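Local coordinates for protein putative fructose-aminoacid-6-phosphate deglycase (Bacillus subtilis, PDB 3EUA) that converts a range of fructosamine 6-phosphates into glucose 6-phosphate and a free amino acid, working as a homooctamer with two sugar isomerase (SIS) domains in each chain, at residues 62-67 against 95-100; 77-82 against 139-144; 227-232 against 260-265. One frame throughout, in Å; residues are numbered along the deposited sequence.

The three contacts illustrate how one layered design is used twice in a chain. Contacts 1 and 2 belong to the first SIS domain, with centres about 17 Å apart, and meet at strand 76-82, which is part of contact 2: V78 CG2 lies 3.8 Å from A97 CB of contact 1, while I79 faces the helix of contact 2. Contact 3 is placed in the second SIS domain much as contact 1 is in the first, their centres about 35 Å apart. The subunit interface nevertheless brings contacts 1 and 3 together, since E63 of one subunit hydrogen-bonds H228 of the other. S82 of contact 2 belongs to the serine- and threonine-rich motif that holds the sugar phosphate in SIS relatives, and probably does so here.

Contact 1: residues 62-67 against 95-100; sequences NEFIQR and AFARGK
F96 is the centre of this helix pair, its ring meeting F64 along an edge and I65 over one face. The two phenylalanines form an offset edge-to-face pair: F96 presents its edge to the face of F64, the planes stand at 89°, and the centroids are 5.9 Å apart. The nearest carbons are F96 CD2 and F64 CE2, at 3.8 Å. I65 approaches F96 differently, its CA standing over one face of the ring, 4.1 Å from F96 CE2, while its CG1 branch stays 4.3 Å from F96 CD2. In F64, CG is anti to the backbone N (chi1 170°), which carries the ring off the flank of its helix to meet the second helix; there its rim also meets A97, F64 CZ lying 4.2 Å from A97 CB. With an alanine in place of F96, the face of F64 would probably lose its aromatic edge and a gap would open beside the I65 backbone. Elsewhere on helix 61-67, R67 grips a single carboxylate oxygen of E63 side-on, R67 NE lying 2.8 Å from E63 OE2 and R67 NH2 adding a second bond. That salt bridge lies at the subunit interface, where R67 also pairs with D48 of the second subunit. The segment axes come within 10.8 Å and cross at 38°, the arrangement of two neighbouring helices on one face of the parallel sheet in the alpha-beta-alpha sandwich of an SIS domain.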
loop_
_atom_site.group_PDB
_atom_site.type_symbol
_atom_site.label_atom_id
_atom_site.label_comp_id
_atom_site.label_asym_id
_atom_site.label_seq_id
_atom_site.Cartn_x
_atom_site.Cartn_y
_atom_site.Cartn_z
ATOM N N ASN A 62 10.858 0.051 9.141
ATOM C CA ASN A 62 11.797 1.158 9.026
ATOM C C ASN A 62 11.064 2.416 8.538
ATOM O O ASN A 62 11.438 3.526 8.901
ATOM C CB ASN A 62 12.995 0.783 8.141
ATOM C CG ASN A 62 14.302 1.165 8.780
ATOM O OD1 ASN A 62 14.317 1.613 9.926
ATOM N ND2 ASN A 62 15.422 0.942 8.076
ATOM N N GLU A 63 10.007 2.228 7.734
ATOM C CA GLU A 63 9.157 3.335 7.317
ATOM C C GLU A 63 8.500 3.933 8.571
ATOM O O GLU A 63 8.468 5.107 8.723
ATOM C CB GLU A 63 8.093 2.861 6.324
ATOM C CG GLU A 63 7.102 3.947 5.872
ATOM C CD GLU A 63 7.691 5.023 4.946
ATOM O OE1 GLU A 63 8.500 4.693 4.038
ATOM O OE2 GLU A 63 7.286 6.215 5.086
ATOM N N PHE A 64 7.973 3.094 9.460
ATOM C CA PHE A 64 7.362 3.555 10.725
ATOM C C PHE A 64 8.273 4.448 11.539
ATOM O O PHE A 64 7.887 5.521 11.983
ATOM C CB PHE A 64 6.931 2.310 11.542
ATOM C CG PHE A 64 6.500 2.596 12.960
ATOM C CD1 PHE A 64 5.262 3.172 13.229
ATOM C CD2 PHE A 64 7.311 2.222 14.033
ATOM C CE1 PHE A 64 4.857 3.405 14.507
ATOM C CE2 PHE A 64 6.887 2.422 15.333
ATOM C CZ PHE A 64 5.653 3.016 15.567
ATOM N N ILE A 65 9.507 4.009 11.726
ATOM C CA ILE A 65 10.480 4.754 12.523
ATOM C C ILE A 65 10.821 6.098 11.898
ATOM O O ILE A 65 10.807 7.136 12.581
ATOM C CB ILE A 65 11.797 3.964 12.669
ATOM C CG1 ILE A 65 11.575 2.670 13.485
ATOM C CG2 ILE A 65 12.900 4.856 13.295
ATOM C CD1 ILE A 65 12.687 1.606 13.276
ATOM N N GLN A 66 11.126 6.080 10.604
ATOM C CA GLN A 66 11.531 7.293 9.889
ATOM C C GLN A 66 10.401 8.256 9.644
ATOM O O GLN A 66 10.601 9.470 9.767
ATOM C CB GLN A 66 12.262 6.967 8.558
ATOM C CG GLN A 66 13.633 6.218 8.725
ATOM C CD GLN A 66 14.560 6.900 9.718
ATOM O OE1 GLN A 66 14.943 6.307 10.737
ATOM N NE2 GLN A 66 14.861 8.169 9.474
ATOM N N ARG A 67 9.231 7.743 9.268
ATOM C CA ARG A 67 8.059 8.602 9.070
ATOM C C ARG A 67 7.670 9.232 10.419
ATOM O O ARG A 67 7.155 10.354 10.456
ATOM C CB ARG A 67 6.915 7.817 8.468
ATOM C CG ARG A 67 5.643 8.639 8.129
ATOM C CD ARG A 67 4.588 7.700 7.598
ATOM N NE ARG A 67 4.903 7.166 6.262
ATOM C CZ ARG A 67 4.135 7.295 5.179
ATOM N NH1 ARG A 67 2.908 7.843 5.242
ATOM N NH2 ARG A 67 4.541 6.766 4.031
ATOM N N ALA A 95 11.414 -0.757 20.235
ATOM C CA ALA A 95 12.108 0.126 21.177
ATOM C C ALA A 95 11.690 1.581 20.962
ATOM O O ALA A 95 11.440 2.317 21.915
ATOM C CB ALA A 95 13.628 -0.015 21.044
ATOM N N PHE A 96 11.597 1.975 19.701
ATOM C CA PHE A 96 11.176 3.313 19.320
ATOM C C PHE A 96 9.781 3.658 19.850
ATOM O O PHE A 96 9.599 4.713 20.453
ATOM C CB PHE A 96 11.207 3.429 17.792
ATOM C CG PHE A 96 10.741 4.737 17.272
ATOM C CD1 PHE A 96 11.536 5.866 17.400
ATOM C CD2 PHE A 96 9.536 4.858 16.641
ATOM C CE1 PHE A 96 11.116 7.077 16.908
ATOM C CE2 PHE A 96 9.131 6.077 16.153
ATOM C CZ PHE A 96 9.908 7.161 16.287
ATOM N N ALA A 97 8.820 2.769 19.613
ATOM C CA ALA A 97 7.439 2.955 20.060
ATOM C C ALA A 97 7.360 2.961 21.577
ATOM O O ALA A 97 6.718 3.833 22.153
ATOM C CB ALA A 97 6.530 1.874 19.477
ATOM N N ARG A 98 8.048 2.020 22.223
ATOM C CA ARG A 98 8.023 1.954 23.679
ATOM C C ARG A 98 8.630 3.231 24.281
ATOM O O ARG A 98 8.111 3.742 25.266
ATOM C CB ARG A 98 8.726 0.712 24.195
ATOM C CG ARG A 98 8.440 0.408 25.659
ATOM C CD ARG A 98 8.815 -1.041 25.996
ATOM N NE ARG A 98 8.457 -1.388 27.373
ATOM C CZ ARG A 98 8.700 -2.557 27.963
ATOM N NH1 ARG A 98 9.319 -3.538 27.315
ATOM N NH2 ARG A 98 8.321 -2.747 29.227
ATOM N N GLY A 99 9.703 3.740 23.678
ATOM C CA GLY A 99 10.363 4.971 24.136
ATOM C C GLY A 99 9.443 6.177 24.070
ATOM O O GLY A 99 9.606 7.106 24.842
ATOM N N LYS A 100 8.476 6.149 23.145
ATOM C CA LYS A 100 7.456 7.199 23.002
ATOM C C LYS A 100 6.248 7.008 23.946
ATOM O O LYS A 100 5.280 7.763 23.863
ATOM C CB LYS A 100 6.886 7.241 21.589
ATOM C CG LYS A 100 7.827 7.521 20.434
ATOM C CD LYS A 100 8.111 8.948 20.217
ATOM C CE LYS A 100 8.834 9.123 18.914
ATOM N NZ LYS A 100 9.106 10.546 18.623
#

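Contact 2: residues 77-82 against 139-144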
loop_
_atom_site.group_PDB
_atom_site.type_symbol
_atom_site.label_atom_id
_atom_site.label_comp_id
_atom_site.label_asym_id
_atom_site.label_seq_id
_atom_site.Cartn_x
_atom_site.Cartn_y
_atom_site.Cartn_z
ATOM N N LEU A 77 -1.213 1.911 20.632
ATOM C CA LEU A 77 -0.964 0.501 20.760
ATOM C C LEU A 77 -0.184 0.150 19.496
ATOM O O LEU A 77 -0.643 0.503 18.379
ATOM C CB LEU A 77 -2.258 -0.282 20.717
ATOM C CG LEU A 77 -2.176 -1.800 20.677
ATOM C CD1 LEU A 77 -1.391 -2.306 21.864
ATOM C CD2 LEU A 77 -3.598 -2.418 20.615
ATOM N N VAL A 78 0.975 -0.493 19.635
ATOM C CA VAL A 78 1.768 -0.887 18.470
ATOM C C VAL A 78 1.875 -2.413 18.495
ATOM O O VAL A 78 2.297 -2.990 19.475
ATOM C CB VAL A 78 3.123 -0.174 18.440
ATOM C CG1 VAL A 78 3.943 -0.589 17.223
ATOM C CG2 VAL A 78 2.922 1.357 18.421
ATOM N N ILE A 79 1.438 -3.053 17.422
ATOM C CA ILE A 79 1.471 -4.486 17.314
ATOM C C ILE A 79 2.577 -4.811 16.321
ATOM O O ILE A 79 2.527 -4.342 15.168
ATOM C CB ILE A 79 0.140 -5.060 16.792
ATOM C CG1 ILE A 79 -1.013 -4.740 17.744
ATOM C CG2 ILE A 79 0.253 -6.594 16.613
ATOM C CD1 ILE A 79 -2.363 -5.118 17.223
ATOM N N LEU A 80 3.575 -5.570 16.782
ATOM C CA LEU A 80 4.713 -5.948 15.950
ATOM C C LEU A 80 4.803 -7.463 15.755
ATOM O O LEU A 80 4.283 -8.251 16.563
ATOM C CB LEU A 80 6.030 -5.398 16.522
ATOM C CG LEU A 80 6.017 -3.901 16.851
ATOM C CD1 LEU A 80 5.871 -3.647 18.380
ATOM C CD2 LEU A 80 7.257 -3.259 16.319
ATOM N N CYS A 81 5.451 -7.869 14.674
ATOM C CA CYS A 81 5.634 -9.281 14.403
ATOM C C CYS A 81 6.956 -9.535 13.697
ATOM O O CYS A 81 7.343 -8.784 12.798
ATOM C CB CYS A 81 4.489 -9.804 13.555
ATOM S SG CYS A 81 4.625 -11.576 13.280
ATOM N N SER A 82 7.635 -10.590 14.123
ATOM C CA SER A 82 8.880 -11.065 13.538
ATOM C C SER A 82 8.978 -12.531 13.884
ATOM O O SER A 82 8.995 -12.877 15.062
ATOM C CB SER A 82 10.107 -10.355 14.111
ATOM O OG SER A 82 11.310 -10.941 13.593
ATOM N N GLY A 139 -3.683 -16.481 13.415
ATOM C CA GLY A 139 -4.623 -16.789 14.509
ATOM C C GLY A 139 -4.413 -15.919 15.704
ATOM O O GLY A 139 -5.348 -15.299 16.200
ATOM N N VAL A 140 -3.165 -15.867 16.159
ATOM C CA VAL A 140 -2.784 -15.089 17.342
ATOM C C VAL A 140 -3.025 -13.612 17.105
ATOM O O VAL A 140 -3.460 -12.915 17.991
ATOM C CB VAL A 140 -1.291 -15.374 17.738
ATOM C CG1 VAL A 140 -0.739 -14.339 18.708
ATOM C CG2 VAL A 140 -1.134 -16.821 18.309
ATOM N N LEU A 141 -2.745 -13.150 15.894
ATOM C CA LEU A 141 -2.958 -11.744 15.544
ATOM C C LEU A 141 -4.434 -11.385 15.695
ATOM O O LEU A 141 -4.775 -10.338 16.264
ATOM C CB LEU A 141 -2.469 -11.458 14.125
ATOM C CG LEU A 141 -2.684 -10.037 13.573
ATOM C CD1 LEU A 141 -2.337 -8.995 14.613
ATOM C CD2 LEU A 141 -1.841 -9.856 12.294
ATOM N N TYR A 142 -5.311 -12.227 15.185
ATOM C CA TYR A 142 -6.739 -11.988 15.357
ATOM C C TYR A 142 -7.211 -12.096 16.828
ATOM O O TYR A 142 -8.127 -11.391 17.242
ATOM C CB TYR A 142 -7.600 -12.877 14.441
ATOM C CG TYR A 142 -7.837 -12.367 13.032
ATOM C CD1 TYR A 142 -7.583 -11.031 12.662
ATOM C CD2 TYR A 142 -8.565 -13.147 12.133
ATOM C CE1 TYR A 142 -7.894 -10.559 11.381
ATOM C CE2 TYR A 142 -8.894 -12.679 10.831
ATOM C CZ TYR A 142 -8.538 -11.398 10.471
ATOM O OH TYR A 142 -8.858 -10.935 9.235
ATOM N N GLN A 143 -6.625 -12.979 17.620
ATOM C CA GLN A 143 -6.970 -13.016 19.047
ATOM C C GLN A 143 -6.713 -11.628 19.665
ATOM O O GLN A 143 -7.556 -11.074 20.407
ATOM C CB GLN A 143 -6.147 -14.080 19.779
ATOM C CG GLN A 143 -6.384 -15.531 19.363
ATOM C CD GLN A 143 -5.427 -16.493 20.057
ATOM O OE1 GLN A 143 -5.091 -16.301 21.215
ATOM N NE2 GLN A 143 -5.011 -17.549 19.357
ATOM N N ILE A 144 -5.552 -11.058 19.337
ATOM C CA ILE A 144 -5.172 -9.728 19.811
ATOM C C ILE A 144 -6.112 -8.637 19.276
ATOM O O ILE A 144 -6.615 -7.782 20.029
ATOM C CB ILE A 144 -3.728 -9.363 19.375
ATOM C CG1 ILE A 144 -2.714 -10.369 19.968
ATOM C CG2 ILE A 144 -3.395 -7.936 19.812
ATOM C CD1 ILE A 144 -1.219 -10.232 19.500
#
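I79 and L141 mark the nearest passage of the two backbones, with CA atoms 8.7 Å apart, a separation that side chains alone bridge as helix 137-153 lies over strand 76-82. The strand alternates regularly, I79 pointing toward this helix while V78 serves the other face of the sheet, where A97 and F64 of contact 1 pack on it. Both branches of I79 are used. Its CG2 methyl, anti to the backbone N, meets L141 CD1 at 4.1 Å, the two side chains crossing at a slant. The longer arm ends in CD1, which lies 4.0 Å from I144 CG2; here the two isoleucines run alongside each other in opposite directions. L141 and I144 are one helical turn apart, and the forked I79 thus touches successive turns of a single helix face. M107 and I105 of the adjoining strand 103-108 continue the same apolar layer beneath L141 and I144. No hydrogen bond joins the segments: the strand backbone bonds to its neighbours in the sheet, through partners such as F29 and I105, and the helix bonds within itself. The chemistry is therefore that of a buried hydrocarbon seam, held by shape and the exclusion of water rather than by directional bonds.

Contact 3: residues 227-232 against 260-265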
loop_
_atom_site.group_PDB
_atom_site.type_symbol
_atom_site.label_atom_id
_atom_site.label_comp_id
_atom_site.label_asym_id
_atom_site.label_seq_id
_atom_site.Cartn_x
_atom_site.Cartn_y
_atom_site.Cartn_z
ATOM N N ILE A 227 -1.354 -6.739 -7.752
ATOM C CA ILE A 227 -2.232 -5.668 -8.214
ATOM C C ILE A 227 -3.489 -5.584 -7.350
ATOM O O ILE A 227 -4.136 -6.562 -7.127
ATOM C CB ILE A 227 -2.703 -5.891 -9.694
ATOM C CG1 ILE A 227 -1.513 -6.197 -10.612
ATOM C CG2 ILE A 227 -3.518 -4.672 -10.204
ATOM C CD1 ILE A 227 -0.466 -5.180 -10.551
ATOM N N HIS A 228 -3.852 -4.405 -6.895
ATOM C CA HIS A 228 -5.097 -4.261 -6.169
ATOM C C HIS A 228 -6.234 -4.345 -7.221
ATOM O O HIS A 228 -6.191 -3.701 -8.291
ATOM C CB HIS A 228 -5.128 -2.974 -5.349
ATOM C CG HIS A 228 -6.433 -2.746 -4.657
ATOM N ND1 HIS A 228 -7.521 -2.191 -5.296
ATOM C CD2 HIS A 228 -6.841 -3.028 -3.399
ATOM C CE1 HIS A 228 -8.535 -2.132 -4.457
ATOM N NE2 HIS A 228 -8.160 -2.667 -3.309
ATOM N N ALA A 229 -7.223 -5.185 -6.952
ATOM C CA ALA A 229 -8.329 -5.429 -7.911
ATOM C C ALA A 229 -9.094 -4.198 -8.377
ATOM O O ALA A 229 -9.617 -4.192 -9.496
ATOM C CB ALA A 229 -9.284 -6.450 -7.377
ATOM N N GLY A 230 -9.190 -3.182 -7.537
ATOM C CA GLY A 230 -9.836 -1.910 -7.950
ATOM C C GLY A 230 -8.901 -1.112 -8.886
ATOM O O GLY A 230 -9.285 -0.707 -9.998
ATOM N N GLU A 231 -7.655 -0.932 -8.434
ATOM C CA GLU A 231 -6.614 -0.209 -9.183
ATOM C C GLU A 231 -6.350 -0.751 -10.608
ATOM O O GLU A 231 -5.979 0.016 -11.507
ATOM C CB GLU A 231 -5.314 -0.239 -8.363
ATOM C CG GLU A 231 -5.304 0.628 -7.058
ATOM C CD GLU A 231 -5.341 2.121 -7.352
ATOM O OE1 GLU A 231 -4.239 2.713 -7.405
ATOM O OE2 GLU A 231 -6.435 2.677 -7.632
ATOM N N TYR A 232 -6.499 -2.072 -10.758
ATOM C CA TYR A 232 -6.346 -2.820 -12.013
ATOM C C TYR A 232 -6.926 -2.120 -13.222
ATOM O O TYR A 232 -6.266 -1.990 -14.244
ATOM C CB TYR A 232 -7.085 -4.153 -11.849
ATOM C CG TYR A 232 -6.983 -5.183 -12.982
ATOM C CD1 TYR A 232 -5.741 -5.700 -13.370
ATOM C CD2 TYR A 232 -8.121 -5.726 -13.575
ATOM C CE1 TYR A 232 -5.618 -6.676 -14.335
ATOM C CE2 TYR A 232 -8.004 -6.736 -14.538
ATOM C CZ TYR A 232 -6.745 -7.200 -14.908
ATOM O OH TYR A 232 -6.605 -8.191 -15.870
ATOM N N GLU A 260 -14.427 -9.878 -8.439
ATOM C CA GLU A 260 -15.299 -10.436 -9.471
ATOM C C GLU A 260 -15.186 -9.673 -10.794
ATOM O O GLU A 260 -15.124 -10.270 -11.854
ATOM C CB GLU A 260 -16.756 -10.403 -8.983
ATOM C CG GLU A 260 -17.019 -11.316 -7.765
ATOM C CD GLU A 260 -18.461 -11.255 -7.216
ATOM O OE1 GLU A 260 -19.136 -10.202 -7.271
ATOM O OE2 GLU A 260 -18.893 -12.275 -6.675
ATOM N N ARG A 261 -15.137 -8.345 -10.719
ATOM C CA ARG A 261 -15.041 -7.527 -11.918
ATOM C C ARG A 261 -13.699 -7.777 -12.613
ATOM O O ARG A 261 -13.646 -7.934 -13.843
ATOM C CB ARG A 261 -15.234 -6.046 -11.566
ATOM C CG ARG A 261 -15.246 -5.113 -12.726
ATOM C CD ARG A 261 -15.103 -3.710 -12.262
ATOM N NE ARG A 261 -15.110 -2.775 -13.390
ATOM C CZ ARG A 261 -14.764 -1.492 -13.287
ATOM N NH1 ARG A 261 -14.392 -0.977 -12.122
ATOM N NH2 ARG A 261 -14.765 -0.714 -14.358
ATOM N N ALA A 262 -12.637 -7.829 -11.824
ATOM C CA ALA A 262 -11.265 -8.080 -12.308
ATOM C C ALA A 262 -11.158 -9.446 -12.989
ATOM O O ALA A 262 -10.568 -9.575 -14.060
ATOM C CB ALA A 262 -10.303 -7.966 -11.143
ATOM N N LEU A 263 -11.743 -10.462 -12.369
ATOM C CA LEU A 263 -11.732 -11.814 -12.919
ATOM C C LEU A 263 -12.465 -11.852 -14.241
ATOM O O LEU A 263 -11.978 -12.449 -15.213
ATOM C CB LEU A 263 -12.395 -12.805 -11.954
ATOM C CG LEU A 263 -12.486 -14.261 -12.446
ATOM C CD1 LEU A 263 -11.106 -14.832 -12.851
ATOM C CD2 LEU A 263 -13.191 -15.150 -11.393
ATOM N N THR A 264 -13.643 -11.240 -14.278
ATOM C CA THR A 264 -14.445 -11.212 -15.496
ATOM C C THR A 264 -13.623 -10.685 -16.681
ATOM O O THR A 264 -13.590 -11.303 -17.746
ATOM C CB THR A 264 -15.750 -10.361 -15.313
ATOM O OG1 THR A 264 -16.574 -10.965 -14.311
ATOM C CG2 THR A 264 -16.536 -10.278 -16.589
ATOM N N PHE A 265 -12.970 -9.540 -16.485
ATOM C CA PHE A 265 -12.170 -8.956 -17.532
ATOM C C PHE A 265 -11.022 -9.875 -17.927
ATOM O O PHE A 265 -10.829 -10.142 -19.108
ATOM C CB PHE A 265 -11.610 -7.608 -17.070
ATOM C CG PHE A 265 -10.747 -6.947 -18.076
ATOM C CD1 PHE A 265 -11.310 -6.189 -19.085
ATOM C CD2 PHE A 265 -9.356 -7.048 -18.002
ATOM C CE1 PHE A 265 -10.534 -5.568 -20.008
ATOM C CE2 PHE A 265 -8.548 -6.433 -18.944
ATOM C CZ PHE A 265 -9.137 -5.687 -19.937
#
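Y232 reaches from the segment that follows strand 226-228 to helix 256-269 and makes the dense part of the contact with A262 and F265. Its CG stands anti to the backbone N (chi1 -175°), extending the ring along the helix: Y232 CD2 lies 4.0 Å from A262 CB, and Y232 CE2 reaches F265 CD2 at 3.7 Å. The two rings meet obliquely, planes at 81°, and the phenol oxygen sits at the rim of the phenylalanine, Y232 OH being 3.7 Å from F265 CD2. Y232 is buried, and its hydroxyl has a partner, hydrogen-bonding S266. Beside the tyrosine, small residues permit a close approach: the CA atoms of A229 and A262 are only 5.9 Å apart, and A229 CB touches A262 CB at 4.2 Å. The outward side of the helix is quite different. T264 is exposed and turns its hydroxyl back on its own helix, with OG1 2.9 Å from E260 O, a carbonyl that also accepts from T264 N on the opposite face of its plane. R261 instead faces the subunit interface, pairing with E89 of the second subunit. Here an irregular turn beyond the outermost strand of this chain's sheet packs against the helix that follows strand 246-250, within the parallel alpha/beta sandwich of the second SIS domain.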